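Local coordinates for protein aclacinomycin-N/aclacinomycin-A oxidase (Streptomyces galilaeus, PDB 2IPI) that oxidises the terminal sugar of aclacinomycins in the last two biosynthetic steps, using a bicovalently attached FAD and molecular oxygen, with release of hydrogen peroxide, at residues Arg46-Arg51 / Gly87-Glu92; Gly79-Val84 / Asp97-Ala102. One frame throughout, in Å; residues are numbered along the deposited sequence.

Contact 1 of 2, residues Arg46-Arg51 / Gly87-Glu92. With FAD (flavin-adenine dinucleotide), chain F.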
ATOM      1  N   ARG A  46      -1.989 -19.142  -1.860  1.00 20.04           N
ATOM      2  CA  ARG A  46      -2.935 -18.033  -1.807  1.00 21.44           C
ATOM      3  C   ARG A  46      -2.271 -16.699  -2.130  1.00 21.42           C
ATOM      4  O   ARG A  46      -2.922 -15.691  -2.449  1.00 15.90           O
ATOM      5  CB  ARG A  46      -3.553 -17.957  -0.409  1.00 23.28           C
ATOM      6  CG  ARG A  46      -4.823 -18.769  -0.245  1.00 22.62           C
ATOM      7  CD  ARG A  46      -5.678 -18.172   0.871  1.00 21.26           C
ATOM      8  NE  ARG A  46      -6.058 -16.800   0.540  1.00 23.31           N
ATOM      9  CZ  ARG A  46      -5.982 -15.759   1.356  1.00 22.27           C
ATOM     10  NH1 ARG A  46      -6.359 -14.562   0.930  1.00 16.49           N
ATOM     11  NH2 ARG A  46      -5.530 -15.908   2.593  1.00 16.40           N
ATOM     12  N   GLY A  47      -0.934 -16.738  -2.028  1.00 14.26           N
ATOM     13  CA  GLY A  47      -0.163 -15.553  -2.309  1.00 11.17           C
ATOM     14  C   GLY A  47      -0.487 -14.986  -3.675  1.00 11.97           C
ATOM     15  O   GLY A  47      -0.904 -15.699  -4.592  1.00 16.66           O
ATOM     16  N   PHE A  48      -0.284 -13.675  -3.798  1.00 15.50           N
ATOM     17  CA  PHE A  48      -0.624 -13.022  -5.059  1.00 15.20           C
ATOM     18  C   PHE A  48       0.482 -13.222  -6.092  1.00 19.47           C
ATOM     19  O   PHE A  48       0.189 -13.287  -7.290  1.00 10.28           O
ATOM     20  CB  PHE A  48      -0.854 -11.538  -4.774  1.00 18.39           C
ATOM     21  CG  PHE A  48      -1.098 -10.752  -6.059  1.00 23.84           C
ATOM     22  CD1 PHE A  48      -0.332  -9.642  -6.353  1.00 25.07           C
ATOM     23  CD2 PHE A  48      -2.092 -11.181  -6.923  1.00 25.92           C
ATOM     24  CE1 PHE A  48      -0.552  -8.926  -7.520  1.00 26.12           C
ATOM     25  CE2 PHE A  48      -2.319 -10.462  -8.084  1.00 25.92           C
ATOM     26  CZ  PHE A  48      -1.551  -9.350  -8.369  1.00 24.68           C
ATOM     27  N   ASN A  49       1.706 -13.313  -5.578  1.00 15.11           N
ATOM     28  CA  ASN A  49       2.943 -13.360  -6.361  1.00 15.26           C
ATOM     29  C   ASN A  49       3.438 -14.791  -6.529  1.00 16.30           C
ATOM     30  O   ASN A  49       3.894 -15.412  -5.567  1.00 15.65           O
ATOM     31  CB  ASN A  49       4.009 -12.497  -5.681  1.00 14.56           C
ATOM     32  CG  ASN A  49       5.178 -12.106  -6.561  1.00 13.58           C
ATOM     33  OD1 ASN A  49       5.770 -11.046  -6.304  1.00 15.34           O
ATOM     34  ND2 ASN A  49       5.552 -12.905  -7.554  1.00  7.92           N
ATOM     35  N   GLY A  50       3.310 -15.308  -7.737  1.00 14.27           N
ATOM     36  CA  GLY A  50       3.561 -16.678  -8.099  1.00 14.22           C
ATOM     37  C   GLY A  50       4.982 -17.150  -7.879  1.00 12.81           C
ATOM     38  O   GLY A  50       5.215 -18.374  -7.856  1.00 15.97           O
ATOM     39  N   ARG A  51       5.903 -16.217  -7.738  1.00 11.24           N
ATOM     40  CA  ARG A  51       7.311 -16.417  -7.481  1.00 13.88           C
ATOM     41  C   ARG A  51       7.559 -17.146  -6.160  1.00 17.68           C
ATOM     42  O   ARG A  51       8.521 -17.903  -6.062  1.00 17.88           O
ATOM     43  CB  ARG A  51       8.092 -15.095  -7.422  1.00 15.35           C
ATOM     44  CG  ARG A  51       8.380 -14.483  -8.776  1.00 14.06           C
ATOM     45  CD  ARG A  51       9.058 -13.145  -8.705  1.00 11.46           C
ATOM     46  NE  ARG A  51      10.414 -13.170  -8.126  1.00 11.70           N
ATOM     47  CZ  ARG A  51      10.866 -12.174  -7.376  1.00 14.68           C
ATOM     48  NH1 ARG A  51      10.116 -11.101  -7.130  1.00 12.75           N
ATOM     49  NH2 ARG A  51      12.088 -12.194  -6.850  1.00 17.80           N
ATOM     50  N   GLY A  87      -4.790 -11.109   3.347  1.00  8.86           N
ATOM     51  CA  GLY A  87      -5.058 -10.835   1.948  1.00  8.69           C
ATOM     52  C   GLY A  87      -4.150 -11.484   0.931  1.00  9.23           C
ATOM     53  O   GLY A  87      -4.547 -11.613  -0.232  1.00  4.18           O
ATOM     54  N   GLY A  88      -2.924 -11.865   1.303  1.00 12.75           N
ATOM     55  CA  GLY A  88      -2.015 -12.495   0.363  1.00 13.37           C
ATOM     56  C   GLY A  88      -1.462 -11.566  -0.698  1.00 11.45           C
ATOM     57  O   GLY A  88      -1.003 -12.060  -1.744  1.00 14.89           O
ATOM     58  N   HIS A  89      -1.450 -10.247  -0.519  1.00 12.51           N
ATOM     59  CA  HIS A  89      -0.909  -9.406  -1.600  1.00 12.43           C
ATOM     60  C   HIS A  89       0.539  -8.988  -1.386  1.00 13.08           C
ATOM     61  O   HIS A  89       1.068  -8.216  -2.204  1.00  9.27           O
ATOM     62  CB  HIS A  89      -1.775  -8.167  -1.866  1.00 13.60           C
ATOM     63  CG  HIS A  89      -2.874  -8.462  -2.850  1.00 15.62           C
ATOM     64  ND1 HIS A  89      -2.856  -8.112  -4.192  1.00 17.07           N
ATOM     65  CD2 HIS A  89      -4.047  -9.109  -2.653  1.00 16.87           C
ATOM     66  CE1 HIS A  89      -3.971  -8.527  -4.766  1.00 15.33           C
ATOM     67  NE2 HIS A  89      -4.708  -9.134  -3.846  1.00 15.13           N
ATOM     68  N   CYS A  90       1.203  -9.482  -0.353  1.00 10.66           N
ATOM     69  CA  CYS A  90       2.607  -9.199  -0.101  1.00 12.14           C
ATOM     70  C   CYS A  90       3.502  -9.265  -1.338  1.00 11.50           C
ATOM     71  O   CYS A  90       3.742 -10.352  -1.865  1.00 11.90           O
ATOM     72  CB  CYS A  90       3.155 -10.204   0.928  1.00  8.15           C
ATOM     73  SG  CYS A  90       4.569  -9.501   1.832  1.00 22.12           S
ATOM     74  N   PHE A  91       3.996  -8.125  -1.820  1.00 10.54           N
ATOM     75  CA  PHE A  91       4.768  -8.153  -3.081  1.00 11.89           C
ATOM     76  C   PHE A  91       6.016  -9.022  -3.000  1.00 12.21           C
ATOM     77  O   PHE A  91       6.499  -9.534  -4.009  1.00 12.05           O
ATOM     78  CB  PHE A  91       5.196  -6.732  -3.478  1.00 11.30           C
ATOM     79  CG  PHE A  91       4.056  -5.883  -4.027  1.00  7.46           C
ATOM     80  CD1 PHE A  91       3.856  -4.596  -3.572  1.00  6.41           C
ATOM     81  CD2 PHE A  91       3.233  -6.422  -5.003  1.00 10.54           C
ATOM     82  CE1 PHE A  91       2.818  -3.830  -4.076  1.00 11.84           C
ATOM     83  CE2 PHE A  91       2.182  -5.672  -5.501  1.00  9.61           C
ATOM     84  CZ  PHE A  91       1.994  -4.378  -5.037  1.00  9.67           C
ATOM     85  N   GLU A  92       6.570  -9.195  -1.795  1.00 12.31           N
ATOM     86  CA  GLU A  92       7.809  -9.963  -1.649  1.00 11.81           C
ATOM     87  C   GLU A  92       7.562 -11.365  -1.112  1.00 14.98           C
ATOM     88  O   GLU A  92       8.464 -12.148  -0.828  1.00 10.33           O
ATOM     89  CB  GLU A  92       8.779  -9.188  -0.755  1.00 11.98           C
ATOM     90  CG  GLU A  92       9.463  -8.045  -1.491  1.00 10.36           C
ATOM     91  CD  GLU A  92      10.665  -8.554  -2.293  1.00  7.55           C
ATOM     92  OE1 GLU A  92      11.601  -7.764  -2.507  1.00 13.60           O
ATOM     93  OE2 GLU A  92      10.628  -9.727  -2.716  1.00  9.78           O
TER
HETATM   94  PA  FAD F 801      -0.670 -10.346   3.170  1.00 11.55           P
HETATM   95  O1A FAD F 801       0.302 -11.015   2.398  1.00 11.21           O
HETATM   96  O2A FAD F 801      -1.582 -11.288   3.816  1.00  7.64           O
HETATM   97  O5B FAD F 801       0.002  -9.409   4.240  1.00 10.01           O
HETATM   98  C5B FAD F 801       1.006  -8.530   3.930  1.00 14.06           C
HETATM   99  C4B FAD F 801       1.865  -8.253   5.161  1.00 16.68           C
HETATM  100  O4B FAD F 801       1.029  -8.014   6.259  1.00 14.10           O
HETATM  101  C3B FAD F 801       2.686  -9.493   5.562  1.00 14.70           C
HETATM  102  O3B FAD F 801       3.831  -9.124   6.240  1.00  8.81           O
HETATM  103  C2B FAD F 801       1.765 -10.217   6.528  1.00 12.35           C
HETATM  104  O2B FAD F 801       2.400 -11.090   7.424  1.00 12.54           O
HETATM  105  C1B FAD F 801       1.112  -9.028   7.196  1.00 14.94           C
HETATM  106  N9A FAD F 801      -0.180  -9.342   7.837  1.00 15.63           N
HETATM  107  C8A FAD F 801      -1.239  -9.934   7.269  1.00 15.48           C
HETATM  108  N7A FAD F 801      -2.232 -10.036   8.140  1.00 16.20           N
HETATM  109  C5A FAD F 801      -1.795  -9.527   9.292  1.00 15.46           C
HETATM  110  C6A FAD F 801      -2.388  -9.364  10.537  1.00 17.19           C
HETATM  111  N6A FAD F 801      -3.614  -9.697  10.678  1.00 17.31           N
HETATM  112  N1A FAD F 801      -1.707  -8.794  11.517  1.00 11.54           N
HETATM  113  C2A FAD F 801      -0.485  -8.375  11.280  1.00 13.98           C
HETATM  114  N3A FAD F 801       0.106  -8.497  10.107  1.00 13.08           N
HETATM  115  C4A FAD F 801      -0.519  -9.076   9.126  1.00 14.49           C
HETATM  116  N1  FAD F 801      -1.308  -0.520  -1.264  1.00  9.87           N
HETATM  117  C2  FAD F 801      -1.682   0.793  -1.099  1.00 10.62           C
HETATM  118  O2  FAD F 801      -1.321   1.454  -0.226  1.00 10.03           O
HETATM  119  N3  FAD F 801      -2.532   1.337  -2.023  1.00 16.41           N
HETATM  120  C4  FAD F 801      -3.018   0.612  -3.097  1.00 15.80           C
HETATM  121  O4  FAD F 801      -3.831   1.112  -3.820  1.00 12.33           O
HETATM  122  C4X FAD F 801      -2.644  -0.726  -3.241  1.00 13.96           C
HETATM  123  N5  FAD F 801      -3.068  -1.484  -4.293  1.00 11.27           N
HETATM  124  C5X FAD F 801      -2.760  -2.801  -4.397  1.00 16.55           C
HETATM  125  C6  FAD F 801      -3.285  -3.576  -5.434  1.00 17.34           C
HETATM  126  C7  FAD F 801      -2.916  -4.884  -5.551  1.00 15.81           C
HETATM  127  C7M FAD F 801      -3.603  -5.680  -6.612  1.00 19.65           C
HETATM  128  C8  FAD F 801      -2.096  -5.486  -4.591  1.00 11.78           C
HETATM  129  C8M FAD F 801      -1.961  -6.992  -4.565  1.00 12.90           C
HETATM  130  C9  FAD F 801      -1.615  -4.693  -3.575  1.00 12.54           C
HETATM  131  C9A FAD F 801      -1.894  -3.354  -3.465  1.00 16.42           C
HETATM  132  N10 FAD F 801      -1.375  -2.581  -2.443  1.00 15.52           N
HETATM  133  C10 FAD F 801      -1.782  -1.288  -2.303  1.00 14.43           C
HETATM  134  C1' FAD F 801      -0.074  -2.922  -1.794  1.00 12.76           C
HETATM  135  C2' FAD F 801      -0.159  -3.813  -0.553  1.00 16.61           C
HETATM  136  O2' FAD F 801       0.230  -5.142  -0.675  1.00 13.13           O
HETATM  137  C3' FAD F 801      -1.495  -3.773   0.150  1.00 20.06           C
HETATM  138  O3' FAD F 801      -1.864  -2.473   0.492  1.00 16.21           O
HETATM  139  C4' FAD F 801      -1.344  -4.803   1.310  1.00 24.00           C
HETATM  140  O4' FAD F 801      -0.057  -5.064   1.704  1.00 21.15           O
HETATM  141  C5' FAD F 801      -1.979  -6.168   1.183  1.00 18.92           C
HETATM  142  O5' FAD F 801      -1.947  -6.832   2.402  1.00 15.33           O
HETATM  143  P   FAD F 801      -2.544  -8.275   2.417  1.00 10.80           P
HETATM  144  O1P FAD F 801      -3.236  -8.523   3.630  1.00  8.88           O
HETATM  145  O2P FAD F 801      -3.346  -8.415   1.280  1.00 17.11           O
HETATM  146  O3P FAD F 801      -1.358  -9.298   2.195  1.00  9.43           O
HETATM  147  O   HOH W   1       1.734 -12.282  -2.827  1.00 15.61           O
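The ring of Phe-48 lies over one face of the His-89 imidazole as an offset stack, centroids 4.5 Å apart and planes inclined by 26°. His-89 ND1 sits above the phenyl face, displaced toward its rim, while Phe-48 CB covers the imidazole face and makes a CH-pi contact 4.2 Å from the ring centroid. Phe-48 CG, anti to the backbone N (chi1 175°), lies 3.7 Å from His-89 ND1. On the flavin side Phe-48 CD1 comes within 3.6 Å of FAD C8M. That methyl carbon meets the imidazole at its edge, near the ring plane, because His-89 ND1 is bonded covalently to FAD C8M. The ND1–C8M bond is the histidyl half of the bicovalent attachment in this oxygen-dependent, FAD-linked oxidase; Cys-149 supplies the other. The far nitrogen of the imidazole, NE2, is hydrogen-bonded to Gln-151. In the same loop, consecutive backbone amides from Gly-87 to Cys-90 grip the pyrophosphate, the straightest bond running from Gly-88 N to FAD O2A (2.9 Å, 164°). Gly-87 leaves room for phosphate oxygen O2P, and Gly-88, at positive phi, lets the backbone of Arg-46 and Gly-47 approach closely. Phe-48 N gives a weak bond to Gly-88 O (2.7 Å). A water ties the loops together further on, accepting from Asn-49 N and donating to Gly-88 O and Cys-90 O. Phe-91 CE1 approaches the ribityl carbon FAD C1' at 3.8 Å, and the ring also touches the bound anthracycline and Tyr-469, a catalytic proton acceptor. At the other end Arg-46 turns its guanidinium obliquely to Gly-87 O, held by a salt bridge to Asp-105 and a bond to Ser-86 O.

Contact 2 of 2, residues Gly79-Val84 / Asp97-Ala102. With FAD (flavin-adenine dinucleotide), chain F.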
ATOM      1  N   GLY A  79       7.787 -24.910  17.848  1.00 14.43           N
ATOM      2  CA  GLY A  79       8.910 -24.133  17.346  1.00 15.91           C
ATOM      3  C   GLY A  79       8.791 -23.888  15.850  1.00 18.22           C
ATOM      4  O   GLY A  79       9.714 -23.800  15.057  1.00 16.96           O
ATOM      5  N   GLN A  80       7.531 -23.779  15.440  1.00 17.55           N
ATOM      6  CA  GLN A  80       7.179 -23.449  14.062  1.00 13.28           C
ATOM      7  C   GLN A  80       7.251 -21.951  13.858  1.00 13.75           C
ATOM      8  O   GLN A  80       6.544 -21.213  14.552  1.00 11.46           O
ATOM      9  CB  GLN A  80       5.792 -24.033  13.822  1.00 10.39           C
ATOM     10  CG  GLN A  80       5.871 -25.558  13.637  1.00 12.17           C
ATOM     11  CD  GLN A  80       4.506 -26.210  13.736  1.00 13.12           C
ATOM     12  OE1 GLN A  80       3.533 -25.536  14.081  1.00 14.80           O
ATOM     13  NE2 GLN A  80       4.461 -27.499  13.432  1.00 18.00           N
ATOM     14  N   ARG A  81       8.109 -21.498  12.943  1.00 13.86           N
ATOM     15  CA  ARG A  81       8.206 -20.061  12.698  1.00 13.05           C
ATOM     16  C   ARG A  81       6.906 -19.557  12.079  1.00 11.80           C
ATOM     17  O   ARG A  81       6.477 -20.099  11.061  1.00 15.51           O
ATOM     18  CB  ARG A  81       9.369 -19.702  11.770  1.00 15.08           C
ATOM     19  CG  ARG A  81       9.326 -18.233  11.356  1.00 14.87           C
ATOM     20  CD  ARG A  81      10.110 -18.005  10.079  1.00 18.44           C
ATOM     21  NE  ARG A  81      10.478 -16.615   9.829  1.00 18.41           N
ATOM     22  CZ  ARG A  81      11.531 -16.257   9.094  1.00 21.23           C
ATOM     23  NH1 ARG A  81      12.311 -17.169   8.543  1.00 28.02           N
ATOM     24  NH2 ARG A  81      11.817 -14.982   8.899  1.00 22.55           N
ATOM     25  N   ILE A  82       6.317 -18.541  12.698  1.00 10.32           N
ATOM     26  CA  ILE A  82       4.946 -18.147  12.355  1.00 10.68           C
ATOM     27  C   ILE A  82       4.850 -17.109  11.253  1.00 10.28           C
ATOM     28  O   ILE A  82       5.715 -16.227  11.210  1.00  9.94           O
ATOM     29  CB  ILE A  82       4.273 -17.597  13.636  1.00  8.59           C
ATOM     30  CG1 ILE A  82       3.981 -18.677  14.680  1.00  8.00           C
ATOM     31  CG2 ILE A  82       3.007 -16.833  13.333  1.00 16.47           C
ATOM     32  CD1 ILE A  82       3.569 -18.114  16.022  1.00  8.29           C
ATOM     33  N   ALA A  83       3.792 -17.181  10.429  1.00  6.85           N
ATOM     34  CA  ALA A  83       3.511 -16.095   9.494  1.00  5.84           C
ATOM     35  C   ALA A  83       1.982 -15.903   9.376  1.00  6.99           C
ATOM     36  O   ALA A  83       1.327 -16.933   9.452  1.00  7.54           O
ATOM     37  CB  ALA A  83       4.109 -16.335   8.124  1.00 11.53           C
ATOM     38  N   VAL A  84       1.543 -14.661   9.219  1.00  9.55           N
ATOM     39  CA  VAL A  84       0.111 -14.418   9.045  1.00 11.03           C
ATOM     40  C   VAL A  84      -0.218 -14.000   7.612  1.00  9.13           C
ATOM     41  O   VAL A  84       0.441 -13.123   7.069  1.00 12.01           O
ATOM     42  CB  VAL A  84      -0.438 -13.309   9.950  1.00 12.87           C
ATOM     43  CG1 VAL A  84      -1.958 -13.419  10.022  1.00 11.90           C
ATOM     44  CG2 VAL A  84       0.233 -13.370  11.302  1.00 20.72           C
ATOM     45  N   ASP A  97       7.946 -17.689   2.642  1.00 10.00           N
ATOM     46  CA  ASP A  97       9.381 -17.972   2.800  1.00 13.20           C
ATOM     47  C   ASP A  97       9.587 -19.398   3.274  1.00 14.36           C
ATOM     48  O   ASP A  97       8.826 -19.915   4.088  1.00 14.46           O
ATOM     49  CB  ASP A  97      10.024 -16.970   3.751  1.00 12.75           C
ATOM     50  CG  ASP A  97      11.532 -17.113   3.869  1.00 15.05           C
ATOM     51  OD1 ASP A  97      12.043 -18.056   4.512  1.00 16.51           O
ATOM     52  OD2 ASP A  97      12.274 -16.288   3.301  1.00 16.03           O
ATOM     53  N   PRO A  98      10.586 -20.133   2.790  1.00 18.10           N
ATOM     54  CA  PRO A  98      10.719 -21.546   3.154  1.00 13.96           C
ATOM     55  C   PRO A  98      11.015 -21.804   4.630  1.00 11.31           C
ATOM     56  O   PRO A  98      10.902 -22.963   5.065  1.00 12.15           O
ATOM     57  CB  PRO A  98      11.924 -22.032   2.343  1.00 15.61           C
ATOM     58  CG  PRO A  98      12.087 -21.031   1.256  1.00 17.83           C
ATOM     59  CD  PRO A  98      11.648 -19.714   1.855  1.00 18.82           C
ATOM     60  N   ALA A  99      11.400 -20.796   5.385  1.00 11.51           N
ATOM     61  CA  ALA A  99      11.666 -20.964   6.812  1.00 15.08           C
ATOM     62  C   ALA A  99      10.383 -20.952   7.635  1.00 17.13           C
ATOM     63  O   ALA A  99      10.385 -21.315   8.819  1.00 13.21           O
ATOM     64  CB  ALA A  99      12.619 -19.858   7.255  1.00 18.93           C
ATOM     65  N   VAL A 100       9.284 -20.530   6.994  1.00 11.71           N
ATOM     66  CA  VAL A 100       8.017 -20.472   7.715  1.00 11.64           C
ATOM     67  C   VAL A 100       7.453 -21.891   7.861  1.00 13.38           C
ATOM     68  O   VAL A 100       7.394 -22.654   6.891  1.00 10.38           O
ATOM     69  CB  VAL A 100       6.932 -19.593   7.077  1.00 11.52           C
ATOM     70  CG1 VAL A 100       5.648 -19.737   7.899  1.00 14.92           C
ATOM     71  CG2 VAL A 100       7.279 -18.120   7.006  1.00 10.09           C
ATOM     72  N   ARG A 101       7.067 -22.228   9.098  1.00 13.25           N
ATOM     73  CA  ARG A 101       6.554 -23.559   9.414  1.00 10.69           C
ATOM     74  C   ARG A 101       5.103 -23.497   9.885  1.00  9.01           C
ATOM     75  O   ARG A 101       4.397 -24.505   9.846  1.00  9.29           O
ATOM     76  CB  ARG A 101       7.440 -24.245  10.453  1.00 12.71           C
ATOM     77  CG  ARG A 101       8.832 -24.498   9.868  1.00 16.77           C
ATOM     78  CD  ARG A 101       8.722 -25.441   8.688  1.00 19.90           C
ATOM     79  NE  ARG A 101      10.037 -25.831   8.149  1.00 22.81           N
ATOM     80  CZ  ARG A 101      10.373 -25.338   6.954  1.00 26.39           C
ATOM     81  NH1 ARG A 101       9.479 -24.534   6.376  1.00 27.08           N
ATOM     82  NH2 ARG A 101      11.515 -25.610   6.357  1.00 27.80           N
ATOM     83  N   ALA A 102       4.676 -22.315  10.287  1.00  9.63           N
ATOM     84  CA  ALA A 102       3.307 -22.081  10.705  1.00 10.19           C
ATOM     85  C   ALA A 102       2.643 -20.929   9.971  1.00  5.24           C
ATOM     86  O   ALA A 102       3.116 -19.778  10.036  1.00  8.50           O
ATOM     87  CB  ALA A 102       3.361 -21.811  12.207  1.00  8.25           C
TER
HETATM   88  PA  FAD F 801      -0.670 -10.346   3.170  1.00 11.55           P
HETATM   89  O1A FAD F 801       0.302 -11.015   2.398  1.00 11.21           O
HETATM   90  O2A FAD F 801      -1.582 -11.288   3.816  1.00  7.64           O
HETATM   91  O5B FAD F 801       0.002  -9.409   4.240  1.00 10.01           O
HETATM   92  C5B FAD F 801       1.006  -8.530   3.930  1.00 14.06           C
HETATM   93  C4B FAD F 801       1.865  -8.253   5.161  1.00 16.68           C
HETATM   94  O4B FAD F 801       1.029  -8.014   6.259  1.00 14.10           O
HETATM   95  C3B FAD F 801       2.686  -9.493   5.562  1.00 14.70           C
HETATM   96  O3B FAD F 801       3.831  -9.124   6.240  1.00  8.81           O
HETATM   97  C2B FAD F 801       1.765 -10.217   6.528  1.00 12.35           C
HETATM   98  O2B FAD F 801       2.400 -11.090   7.424  1.00 12.54           O
HETATM   99  C1B FAD F 801       1.112  -9.028   7.196  1.00 14.94           C
HETATM  100  N9A FAD F 801      -0.180  -9.342   7.837  1.00 15.63           N
HETATM  101  C8A FAD F 801      -1.239  -9.934   7.269  1.00 15.48           C
HETATM  102  N7A FAD F 801      -2.232 -10.036   8.140  1.00 16.20           N
HETATM  103  C5A FAD F 801      -1.795  -9.527   9.292  1.00 15.46           C
HETATM  104  C6A FAD F 801      -2.388  -9.364  10.537  1.00 17.19           C
HETATM  105  N6A FAD F 801      -3.614  -9.697  10.678  1.00 17.31           N
HETATM  106  N1A FAD F 801      -1.707  -8.794  11.517  1.00 11.54           N
HETATM  107  C2A FAD F 801      -0.485  -8.375  11.280  1.00 13.98           C
HETATM  108  N3A FAD F 801       0.106  -8.497  10.107  1.00 13.08           N
HETATM  109  C4A FAD F 801      -0.519  -9.076   9.126  1.00 14.49           C
HETATM  110  N1  FAD F 801      -1.308  -0.520  -1.264  1.00  9.87           N
HETATM  111  C2  FAD F 801      -1.682   0.793  -1.099  1.00 10.62           C
HETATM  112  O2  FAD F 801      -1.321   1.454  -0.226  1.00 10.03           O
HETATM  113  N3  FAD F 801      -2.532   1.337  -2.023  1.00 16.41           N
HETATM  114  C4  FAD F 801      -3.018   0.612  -3.097  1.00 15.80           C
HETATM  115  O4  FAD F 801      -3.831   1.112  -3.820  1.00 12.33           O
HETATM  116  C4X FAD F 801      -2.644  -0.726  -3.241  1.00 13.96           C
HETATM  117  N5  FAD F 801      -3.068  -1.484  -4.293  1.00 11.27           N
HETATM  118  C5X FAD F 801      -2.760  -2.801  -4.397  1.00 16.55           C
HETATM  119  C6  FAD F 801      -3.285  -3.576  -5.434  1.00 17.34           C
HETATM  120  C7  FAD F 801      -2.916  -4.884  -5.551  1.00 15.81           C
HETATM  121  C7M FAD F 801      -3.603  -5.680  -6.612  1.00 19.65           C
HETATM  122  C8  FAD F 801      -2.096  -5.486  -4.591  1.00 11.78           C
HETATM  123  C8M FAD F 801      -1.961  -6.992  -4.565  1.00 12.90           C
HETATM  124  C9  FAD F 801      -1.615  -4.693  -3.575  1.00 12.54           C
HETATM  125  C9A FAD F 801      -1.894  -3.354  -3.465  1.00 16.42           C
HETATM  126  N10 FAD F 801      -1.375  -2.581  -2.443  1.00 15.52           N
HETATM  127  C10 FAD F 801      -1.782  -1.288  -2.303  1.00 14.43           C
HETATM  128  C1' FAD F 801      -0.074  -2.922  -1.794  1.00 12.76           C
HETATM  129  C2' FAD F 801      -0.159  -3.813  -0.553  1.00 16.61           C
HETATM  130  O2' FAD F 801       0.230  -5.142  -0.675  1.00 13.13           O
HETATM  131  C3' FAD F 801      -1.495  -3.773   0.150  1.00 20.06           C
HETATM  132  O3' FAD F 801      -1.864  -2.473   0.492  1.00 16.21           O
HETATM  133  C4' FAD F 801      -1.344  -4.803   1.310  1.00 24.00           C
HETATM  134  O4' FAD F 801      -0.057  -5.064   1.704  1.00 21.15           O
HETATM  135  C5' FAD F 801      -1.979  -6.168   1.183  1.00 18.92           C
HETATM  136  O5' FAD F 801      -1.947  -6.832   2.402  1.00 15.33           O
HETATM  137  P   FAD F 801      -2.544  -8.275   2.417  1.00 10.80           P
HETATM  138  O1P FAD F 801      -3.236  -8.523   3.630  1.00  8.88           O
HETATM  139  O2P FAD F 801      -3.346  -8.415   1.280  1.00 17.11           O
HETATM  140  O3P FAD F 801      -1.358  -9.298   2.195  1.00  9.43           O
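Arg-81 reaches across the turn at Asp-97 to Val-100, its chain extended from CG to NE. Arg-81 CB lies 3.5 Å from Ala-99 O, and Arg-81 CD passes close to the same carbonyl oxygen. At the end of the Arg-81 side chain the methyl of Ala-99 meets the guanidinium at its edge, near the plane. Asp-97 OD1 stands 4.1 Å from Arg-81 NH1 and well out of the guanidinium plane, where the opposite charges probably attract, though the pair is beyond a salt bridge; this oxygen instead takes the amide of Ala-99 in an Asx turn. Gln-80 and Arg-101 cross at about a right angle, touching through their CB atoms, and Gln-80 CB also rests on Ala-102 CB at 3.7 Å. Both methyls of Val-100 pack against Ala-83 CB. Between these side chains Arg-81 O accepts two amides, Arg-101 N in the carbonyl plane on a lone pair and Ala-102 N from 41° above that plane. Ala-83 N then bonds to Ala-102 O (2.7 Å), nearly along the C=O axis. Ile-82 and Ala-102 form a parallel bridge, their side chains on the sheet face that helix 65-78 covers. Strands 82-85 and 102-105 pair in parallel here, in the small mixed sheet of the PCMH-type FAD-binding domain.

How the contacts relate
The centres of contacts 1 and 2 lie about 16 Å apart, on the same side of the chain's centre. Along the sequence the segments alternate: 46-51, 79-84, 87-92, 97-102. Strand 82-85 runs from contact 2 toward the FAD and leads into the loop of contact 1; the chain then returns through 97-102 to strand 102-105, its parallel neighbour in the four-stranded sheet. Both contacts touch the same cofactor: at the end of segment 79-84, Val-84 O accepts from adenosine ribose hydroxyl O2B, and the loop of contact 1 continues along the FAD toward the flavin. Contact 2 belongs to the sheet framework, whereas contact 1 lies beside the flavin and the substrate pocket.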